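Local coordinates for quinone oxidoreductase (Thermus thermophilus, PDB 1IYZ) that uses NADPH as coenzyme to reduce quinones, at the NADPH dihydro-nicotinamide-adenine-dinucleotide phosphate site and the interface of chains A and B. Residues are numbered along the deposited sequence; one frame, centred on the assembly and turned at random. Chains: chain A/B, Quinone oxidoreductase.

Contact 1 is the NADPH pocket of chain A. Contact 2 is a patch of the interface between chains A and B. The centres of their C-alpha atoms lie about 17 Å apart. They share no residue, but they are neighbours in sequence. A:Lys162 of contact 1 ends the 3-10 helix 160-162, and helix 164-169, which carries most of contact 2, begins two positions later. The 2'-phosphate end of the coenzyme is therefore linked to the dimer patch by a short stretch of chain. Coupling between the two is possible, but the structure alone does not show it. The dimer is that of the deposited assembly.

Contact 1: the NADPH dihydro-nicotinamide-adenine-dinucleotide phosphate site. Residues chain A 38-39, 109, 113, 133, 136-138, 157-158, 162, 177, 196, 217-218, 220-221, 242-244, 289, 292, 294, 296. With NDP (NADPH dihydro-nicotinamide-adenine-dinucleotide phosphate), chain C.
NADPH lies extended and almost wholly buried in chain A. Charged and hydroxyl groups grip its 2'-phosphate. A:Lys162 bends at chi3 (76°) and brings NZ 2.9 Å from NDP O3X in a salt bridge. Its NZ also bonds A:Arg292 O, which steadies it. A:Ser158 OG gives a second hydrogen bond to NDP O3X, at 2.7 Å, and its backbone N donates to NDP O1X. NDP O2X takes bonds from A:Tyr177 OH and, in the guanidinium plane, from A:Arg292 NH2. This cluster would be expected to favour NADPH over NADH.

The A:Arg292 guanidinium lies over the adenine face in a cation-pi contact; its CZ is 3.3 Å from the centroid of the five-membered ring of NDP. The poorly ordered A:Glu221 accepts from the adenine amino group NDP N6A with OE2, met from above the carboxylate plane.

Backbone groups read the nicotinamide amide. NDP N7N bonds A:Ile217 O at 2.7 Å, in the carbonyl plane on a lone pair. It also bonds A:Phe242 O at 2.9 Å, from above that carbonyl's plane. A:Leu244 N returns a nearly straight bond to NDP O7N at 2.9 Å (171° at H). These bonds should fix the amide rotation.

On one nicotinamide face press A:Ile217 CG2, 3.4 Å from NDP C2N, and A:Thr113 CG2.

The adenosine-side phosphate meets a helix start: A:Ala137 N donates to NDP O1A at 2.7 Å. This is the Rossmann glycine loop, between strand 128-131 and helix 137-148.

Contact 2: the interface of chains A and B. Residues chain A 164-165, 168-169, 272; chain B 164-165, 168-169.
Helix 164-169 of each chain packs against its twin across a two-fold axis, the two running in the same direction at roughly 30° to each other and closer at A:Ala168 and B:Ala168, whose CA atoms are 5.4 Å apart, than at A:Ala164 and B:Ala164, whose CA atoms are 10.3 Å apart.

The side chains of this patch are all apolar and small or branched. The alanine at position 168 is the centre, and it buries more surface than any other residue of the patch. Its methyl meets its own copy: A:Ala168 CB and B:Ala168 CB are 3.8 Å apart. The short side chain lets the two backbones come close.

Leucines flank this centre. A:Leu165 reaches over with one branch, and its CD2 touches B:Ala168 CB at 3.6 Å. A:Leu169 also uses CD2, which lies 3.7 Å from B:Ala168 CB. Its CG is anti to the carbonyl carbon and beside the backbone N (chi1 -70°). Each alanine methyl thus touches CD2 of two leucines of the partner. The twin contacts of B:Leu165 and B:Leu169 on A:Ala168 repeat this.

A:Val272, in a loop, adds a looser contact at the rim. Its CG1 is 4.4 Å from B:Ala164 CB.

The patch is a hydrophobic helix-helix contact, part of a larger two-fold interface. It may serve dimer formation, though the deposited assembly alone does not prove this.

At the axis the carbonyl oxygens A:Ala168 O and B:Ala168 O stand 2.9 Å apart. Both can only accept, so this is a clash, and at 2.80 Å resolution nothing can be rested on it.

Contact 1: the NADPH dihydro-nicotinamide-adenine-dinucleotide phosphate site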
loop_
_atom_site.group_PDB
_atom_site.type_symbol
_atom_site.label_atom_id
_atom_site.label_comp_id
_atom_site.label_asym_id
_atom_site.label_seq_id
_atom_site.Cartn_x
_atom_site.Cartn_y
_atom_site.Cartn_z
ATOM N N ASN A 38 5.495 10.373 17.557
ATOM C CA ASN A 38 4.406 11.197 17.054
ATOM C C ASN A 38 4.904 12.593 16.760
ATOM O O ASN A 38 5.950 13.001 17.259
ATOM C CB ASN A 38 3.303 11.283 18.108
ATOM C CG ASN A 38 2.699 9.931 18.431
ATOM O OD1 ASN A 38 1.983 9.344 17.609
ATOM N ND2 ASN A 38 2.988 9.425 19.628
ATOM N N PHE A 39 4.148 13.336 15.962
ATOM C CA PHE A 39 4.533 14.700 15.632
ATOM C C PHE A 39 4.476 15.523 16.904
ATOM O O PHE A 39 5.200 16.499 17.064
ATOM C CB PHE A 39 3.584 15.282 14.597
ATOM C CG PHE A 39 4.184 16.377 13.784
ATOM C CD1 PHE A 39 4.001 17.710 14.140
ATOM C CD2 PHE A 39 4.977 16.075 12.681
ATOM C CE1 PHE A 39 4.600 18.730 13.410
ATOM C CE2 PHE A 39 5.582 17.084 11.943
ATOM C CZ PHE A 39 5.394 18.419 12.309
ATOM N N VAL A 109 -2.205 6.125 19.457
ATOM C CA VAL A 109 -2.437 7.491 19.013
ATOM C C VAL A 109 -3.149 7.629 17.669
ATOM O O VAL A 109 -4.179 8.305 17.577
ATOM C CB VAL A 109 -1.114 8.303 18.975
ATOM C CG1 VAL A 109 -1.390 9.749 18.558
ATOM C CG2 VAL A 109 -0.461 8.274 20.339
ATOM N N THR A 113 -7.119 8.602 17.549
ATOM C CA THR A 113 -7.315 9.925 16.966
ATOM C C THR A 113 -8.247 9.842 15.763
ATOM O O THR A 113 -9.175 10.637 15.627
ATOM C CB THR A 113 -5.970 10.555 16.496
ATOM O OG1 THR A 113 -5.101 10.744 17.620
ATOM C CG2 THR A 113 -6.214 11.904 15.818
ATOM N N ALA A 133 -2.380 13.867 4.159
ATOM C CA ALA A 133 -1.197 13.161 4.659
ATOM C C ALA A 133 -1.568 11.686 4.807
ATOM O O ALA A 133 -1.155 11.017 5.753
ATOM C CB ALA A 133 -0.773 13.733 5.997
ATOM N N GLY A 136 0.802 8.589 5.954
ATOM C CA GLY A 136 1.535 8.631 7.203
ATOM C C GLY A 136 0.881 7.816 8.298
ATOM O O GLY A 136 -0.064 7.068 8.043
ATOM N N ALA A 137 1.380 7.956 9.525
ATOM C CA ALA A 137 0.824 7.211 10.641
ATOM C C ALA A 137 -0.653 7.547 10.840
ATOM O O ALA A 137 -1.511 6.671 10.744
ATOM C CB ALA A 137 1.611 7.499 11.902
ATOM N N LEU A 138 -0.958 8.813 11.104
ATOM C CA LEU A 138 -2.347 9.211 11.315
ATOM C C LEU A 138 -3.192 9.028 10.059
ATOM O O LEU A 138 -4.370 8.685 10.148
ATOM C CB LEU A 138 -2.424 10.667 11.792
ATOM C CG LEU A 138 -3.772 11.210 12.289
ATOM C CD1 LEU A 138 -4.474 11.952 11.189
ATOM C CD2 LEU A 138 -4.642 10.070 12.813
ATOM N N ALA A 157 -1.967 13.316 -0.492
ATOM C CA ALA A 157 -0.595 13.334 -0.000
ATOM C C ALA A 157 0.189 14.380 -0.790
ATOM O O ALA A 157 -0.302 14.904 -1.796
ATOM C CB ALA A 157 0.040 11.957 -0.168
ATOM N N SER A 158 1.412 14.674 -0.355
ATOM C CA SER A 158 2.219 15.681 -1.040
ATOM C C SER A 158 3.018 15.158 -2.230
ATOM O O SER A 158 3.503 15.945 -3.035
ATOM C CB SER A 158 3.180 16.360 -0.055
ATOM O OG SER A 158 4.352 15.593 0.141
ATOM N N LYS A 162 3.477 8.492 -2.995
ATOM C CA LYS A 162 2.925 8.099 -1.701
ATOM C C LYS A 162 1.461 7.657 -1.830
ATOM O O LYS A 162 0.912 7.002 -0.937
ATOM C CB LYS A 162 3.038 9.258 -0.698
ATOM C CG LYS A 162 4.472 9.739 -0.478
ATOM C CD LYS A 162 4.580 10.922 0.485
ATOM C CE LYS A 162 4.412 10.491 1.930
ATOM N NZ LYS A 162 4.756 11.590 2.879
ATOM N N TYR A 177 -2.003 16.993 -3.206
ATOM C CA TYR A 177 -2.674 18.205 -2.780
ATOM C C TYR A 177 -3.097 19.113 -3.928
ATOM O O TYR A 177 -4.251 19.528 -4.007
ATOM C CB TYR A 177 -1.785 18.957 -1.800
ATOM C CG TYR A 177 -1.505 18.159 -0.554
ATOM C CD1 TYR A 177 -2.541 17.518 0.126
ATOM C CD2 TYR A 177 -0.217 18.067 -0.032
ATOM C CE1 TYR A 177 -2.304 16.809 1.300
ATOM C CE2 TYR A 177 0.030 17.358 1.142
ATOM C CZ TYR A 177 -1.021 16.734 1.803
ATOM O OH TYR A 177 -0.795 16.046 2.972
ATOM N N VAL A 196 -4.865 18.173 8.712
ATOM C CA VAL A 196 -3.628 18.006 9.458
ATOM C C VAL A 196 -2.600 19.007 8.948
ATOM O O VAL A 196 -1.541 19.183 9.550
ATOM C CB VAL A 196 -3.069 16.570 9.322
ATOM C CG1 VAL A 196 -4.093 15.564 9.815
ATOM C CG2 VAL A 196 -2.710 16.288 7.886
ATOM N N ILE A 217 -7.302 18.774 13.023
ATOM C CA ILE A 217 -6.454 17.877 13.799
ATOM C C ILE A 217 -5.020 18.358 13.983
ATOM O O ILE A 217 -4.349 17.973 14.937
ATOM C CB ILE A 217 -6.453 16.476 13.165
ATOM C CG1 ILE A 217 -7.866 15.906 13.197
ATOM C CG2 ILE A 217 -5.532 15.553 13.919
ATOM C CD1 ILE A 217 -7.992 14.584 12.492
ATOM N N GLY A 218 -4.553 19.204 13.075
ATOM C CA GLY A 218 -3.200 19.708 13.187
ATOM C C GLY A 218 -2.869 20.844 12.242
ATOM O O GLY A 218 -3.625 21.161 11.321
ATOM N N ALA A 220 0.569 21.059 11.035
ATOM C CA ALA A 220 1.934 20.577 10.855
ATOM C C ALA A 220 2.766 21.365 9.845
ATOM O O ALA A 220 3.996 21.385 9.934
ATOM C CB ALA A 220 1.909 19.095 10.471
ATOM N N GLU A 221 2.106 22.003 8.881
ATOM C CA GLU A 221 2.808 22.787 7.867
ATOM C C GLU A 221 3.606 23.927 8.507
ATOM O O GLU A 221 3.277 24.404 9.598
ATOM C CB GLU A 221 1.812 23.363 6.849
ATOM C CG GLU A 221 1.170 22.347 5.892
ATOM C CD GLU A 221 2.118 21.845 4.807
ATOM O OE1 GLU A 221 1.636 21.230 3.827
ATOM O OE2 GLU A 221 3.341 22.060 4.934
ATOM N N PHE A 242 -9.578 19.856 17.473
ATOM C CA PHE A 242 -9.431 18.530 18.047
ATOM C C PHE A 242 -8.082 18.293 18.696
ATOM O O PHE A 242 -7.039 18.669 18.157
ATOM C CB PHE A 242 -9.688 17.472 16.962
ATOM C CG PHE A 242 -9.537 16.056 17.442
ATOM C CD1 PHE A 242 -8.273 15.481 17.577
ATOM C CD2 PHE A 242 -10.654 15.311 17.800
ATOM C CE1 PHE A 242 -8.120 14.189 18.067
ATOM C CE2 PHE A 242 -10.518 14.016 18.292
ATOM C CZ PHE A 242 -9.243 13.452 18.427
ATOM N N TRP A 243 -8.124 17.665 19.865
ATOM C CA TRP A 243 -6.919 17.322 20.609
ATOM C C TRP A 243 -7.199 16.074 21.442
ATOM O O TRP A 243 -8.002 16.092 22.376
ATOM C CB TRP A 243 -6.482 18.493 21.490
ATOM C CG TRP A 243 -5.210 18.236 22.217
ATOM C CD1 TRP A 243 -4.177 17.447 21.805
ATOM C CD2 TRP A 243 -4.826 18.770 23.486
ATOM N NE1 TRP A 243 -3.174 17.450 22.742
ATOM C CE2 TRP A 243 -3.545 18.256 23.785
ATOM C CE3 TRP A 243 -5.438 19.634 24.404
ATOM C CZ2 TRP A 243 -2.864 18.575 24.964
ATOM C CZ3 TRP A 243 -4.757 19.954 25.582
ATOM C CH2 TRP A 243 -3.485 19.422 25.845
ATOM N N LEU A 244 -6.526 14.989 21.080
ATOM C CA LEU A 244 -6.685 13.677 21.713
ATOM C C LEU A 244 -6.474 13.573 23.236
ATOM O O LEU A 244 -7.250 12.914 23.931
ATOM C CB LEU A 244 -5.754 12.688 20.996
ATOM C CG LEU A 244 -5.929 11.166 21.048
ATOM C CD1 LEU A 244 -4.795 10.554 21.818
ATOM C CD2 LEU A 244 -7.276 10.801 21.633
ATOM N N LEU A 289 10.554 11.674 11.404
ATOM C CA LEU A 289 9.228 12.258 11.586
ATOM C C LEU A 289 9.038 13.447 10.651
ATOM O O LEU A 289 7.944 13.682 10.142
ATOM C CB LEU A 289 9.050 12.746 13.025
ATOM C CG LEU A 289 8.468 11.795 14.068
ATOM C CD1 LEU A 289 8.531 12.459 15.434
ATOM C CD2 LEU A 289 7.032 11.439 13.699
ATOM N N ARG A 292 9.324 14.201 4.765
ATOM C CA ARG A 292 8.094 14.042 4.001
ATOM C C ARG A 292 8.179 12.939 2.966
ATOM O O ARG A 292 7.255 12.732 2.180
ATOM C CB ARG A 292 7.706 15.354 3.330
ATOM C CG ARG A 292 7.470 16.454 4.329
ATOM C CD ARG A 292 6.747 17.637 3.729
ATOM N NE ARG A 292 5.363 17.331 3.394
ATOM C CZ ARG A 292 4.465 18.258 3.084
ATOM N NH1 ARG A 292 4.825 19.530 3.076
ATOM N NH2 ARG A 292 3.217 17.920 2.780
ATOM N N HIS A 294 9.009 9.773 3.993
ATOM C CA HIS A 294 8.566 8.585 4.707
ATOM C C HIS A 294 7.065 8.331 4.694
ATOM O O HIS A 294 6.261 9.236 4.458
ATOM C CB HIS A 294 9.060 8.622 6.160
ATOM C CG HIS A 294 8.043 9.114 7.145
ATOM N ND1 HIS A 294 7.649 10.432 7.222
ATOM C CD2 HIS A 294 7.330 8.454 8.092
ATOM C CE1 HIS A 294 6.740 10.565 8.173
ATOM N NE2 HIS A 294 6.528 9.380 8.716
ATOM N N GLY A 296 4.020 5.689 6.847
ATOM C CA GLY A 296 3.805 4.791 7.966
ATOM C C GLY A 296 4.215 5.396 9.297
ATOM O O GLY A 296 4.481 6.591 9.404
HETATM P PA NDP C . 2.452 11.029 9.918
HETATM O O1A NDP C . 3.142 9.974 9.832
HETATM O O2A NDP C . 1.123 11.414 9.222
HETATM O O5B NDP C . 3.410 12.412 9.350
HETATM C C5B NDP C . 2.973 13.710 9.041
HETATM C C4B NDP C . 2.659 13.775 7.577
HETATM O O4B NDP C . 1.986 15.024 7.477
HETATM C C3B NDP C . 3.841 13.873 6.604
HETATM O O3B NDP C . 4.328 12.541 6.293
HETATM C C2B NDP C . 3.276 14.738 5.487
HETATM O O2B NDP C . 2.734 13.877 4.493
HETATM C C1B NDP C . 2.161 15.621 6.199
HETATM N N9A NDP C . 2.675 16.997 6.125
HETATM C C8A NDP C . 2.166 18.021 5.440
HETATM N N7A NDP C . 2.947 19.098 5.588
HETATM C C5A NDP C . 3.925 18.697 6.369
HETATM C C6A NDP C . 5.000 19.479 6.771
HETATM N N6A NDP C . 5.150 20.747 6.406
HETATM N N1A NDP C . 5.897 18.871 7.549
HETATM C C2A NDP C . 5.783 17.569 7.935
HETATM N N3A NDP C . 4.748 16.826 7.537
HETATM C C4A NDP C . 3.800 17.388 6.731
HETATM O O3 NDP C . 2.070 11.801 11.227
HETATM P PN NDP C . 2.277 11.754 12.792
HETATM O O1N NDP C . 1.268 11.073 13.579
HETATM O O2N NDP C . 3.224 12.803 13.303
HETATM O O5D NDP C . 1.231 13.013 12.669
HETATM C C5D NDP C . 1.453 14.280 11.940
HETATM C C4D NDP C . 0.199 15.206 12.094
HETATM O O4D NDP C . -0.833 14.530 12.842
HETATM C C3D NDP C . 0.554 16.442 12.920
HETATM O O3D NDP C . -0.049 17.583 12.318
HETATM C C2D NDP C . 0.046 16.096 14.297
HETATM O O2D NDP C . -0.048 17.236 15.136
HETATM C C1D NDP C . -1.312 15.443 13.854
HETATM N N1N NDP C . -1.950 14.731 15.009
HETATM C C2N NDP C . -2.769 15.553 15.821
HETATM C C3N NDP C . -3.422 14.927 16.960
HETATM C C7N NDP C . -4.304 15.743 17.839
HETATM O O7N NDP C . -4.537 15.472 19.043
HETATM N N7N NDP C . -4.922 16.847 17.339
HETATM C C4N NDP C . -3.200 13.554 17.184
HETATM C C5N NDP C . -2.400 12.778 16.380
HETATM C C6N NDP C . -1.771 13.362 15.287
HETATM P P2B NDP C . 2.663 14.346 2.897
HETATM O O1X NDP C . 1.813 13.323 2.251
HETATM O O2X NDP C . 2.053 15.681 2.904
HETATM O O3X NDP C . 4.079 14.349 2.480
#

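Contact 2: the interface of chains A and B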
loop_
_atom_site.group_PDB
_atom_site.type_symbol
_atom_site.label_atom_id
_atom_site.label_comp_id
_atom_site.label_asym_id
_atom_site.label_seq_id
_atom_site.Cartn_x
_atom_site.Cartn_y
_atom_site.Cartn_z
ATOM N N ALA A 164 -0.014 5.317 -3.647
ATOM C CA ALA A 164 -0.334 3.898 -3.792
ATOM C C ALA A 164 -0.776 3.212 -2.504
ATOM O O ALA A 164 -1.689 2.398 -2.513
ATOM C CB ALA A 164 0.839 3.160 -4.390
ATOM N N LEU A 165 -0.124 3.530 -1.396
ATOM C CA LEU A 165 -0.478 2.922 -0.125
ATOM C C LEU A 165 -1.943 3.203 0.249
ATOM O O LEU A 165 -2.710 2.273 0.500
ATOM C CB LEU A 165 0.442 3.444 0.979
ATOM C CG LEU A 165 0.955 2.442 2.016
ATOM C CD1 LEU A 165 1.415 3.225 3.258
ATOM C CD2 LEU A 165 -0.133 1.435 2.388
ATOM N N ALA A 168 -4.384 1.499 -1.754
ATOM C CA ALA A 168 -4.377 0.076 -1.451
ATOM C C ALA A 168 -5.157 -0.261 -0.189
ATOM O O ALA A 168 -5.745 -1.336 -0.097
ATOM C CB ALA A 168 -2.944 -0.422 -1.321
ATOM N N LEU A 169 -5.154 0.651 0.783
ATOM C CA LEU A 169 -5.853 0.447 2.053
ATOM C C LEU A 169 -7.365 0.613 1.934
ATOM O O LEU A 169 -8.102 0.268 2.862
ATOM C CB LEU A 169 -5.336 1.425 3.107
ATOM C CG LEU A 169 -3.922 1.223 3.653
ATOM C CD1 LEU A 169 -3.429 2.516 4.317
ATOM C CD2 LEU A 169 -3.917 0.052 4.629
ATOM N N VAL A 272 0.194 0.594 9.825
ATOM C CA VAL A 272 1.277 0.597 8.844
ATOM C C VAL A 272 2.597 0.970 9.523
ATOM O O VAL A 272 2.805 2.110 9.915
ATOM C CB VAL A 272 1.010 1.614 7.716
ATOM C CG1 VAL A 272 2.100 1.518 6.666
ATOM C CG2 VAL A 272 -0.355 1.379 7.107
ATOM N N ALA B 164 4.790 -3.206 2.888
ATOM C CA ALA B 164 3.596 -2.456 3.274
ATOM C C ALA B 164 2.482 -2.458 2.233
ATOM O O ALA B 164 1.311 -2.565 2.573
ATOM C CB ALA B 164 3.966 -1.036 3.627
ATOM N N LEU B 165 2.840 -2.329 0.965
ATOM C CA LEU B 165 1.844 -2.319 -0.092
ATOM C C LEU B 165 1.014 -3.614 -0.101
ATOM O O LEU B 165 -0.214 -3.566 -0.036
ATOM C CB LEU B 165 2.521 -2.134 -1.449
ATOM C CG LEU B 165 1.854 -1.200 -2.462
ATOM C CD1 LEU B 165 2.392 -1.542 -3.862
ATOM C CD2 LEU B 165 0.333 -1.347 -2.420
ATOM N N ALA B 168 -1.258 -3.992 2.650
ATOM C CA ALA B 168 -2.363 -3.055 2.521
ATOM C C ALA B 168 -3.433 -3.535 1.552
ATOM O O ALA B 168 -4.611 -3.241 1.741
ATOM C CB ALA B 168 -1.842 -1.693 2.081
ATOM N N LEU B 169 -3.024 -4.265 0.515
ATOM C CA LEU B 169 -3.948 -4.778 -0.497
ATOM C C LEU B 169 -4.763 -5.972 -0.009
ATOM O O LEU B 169 -5.725 -6.378 -0.667
ATOM C CB LEU B 169 -3.184 -5.190 -1.755
ATOM C CG LEU B 169 -2.569 -4.092 -2.623
ATOM C CD1 LEU B 169 -1.491 -4.690 -3.537
ATOM C CD2 LEU B 169 -3.668 -3.404 -3.425
#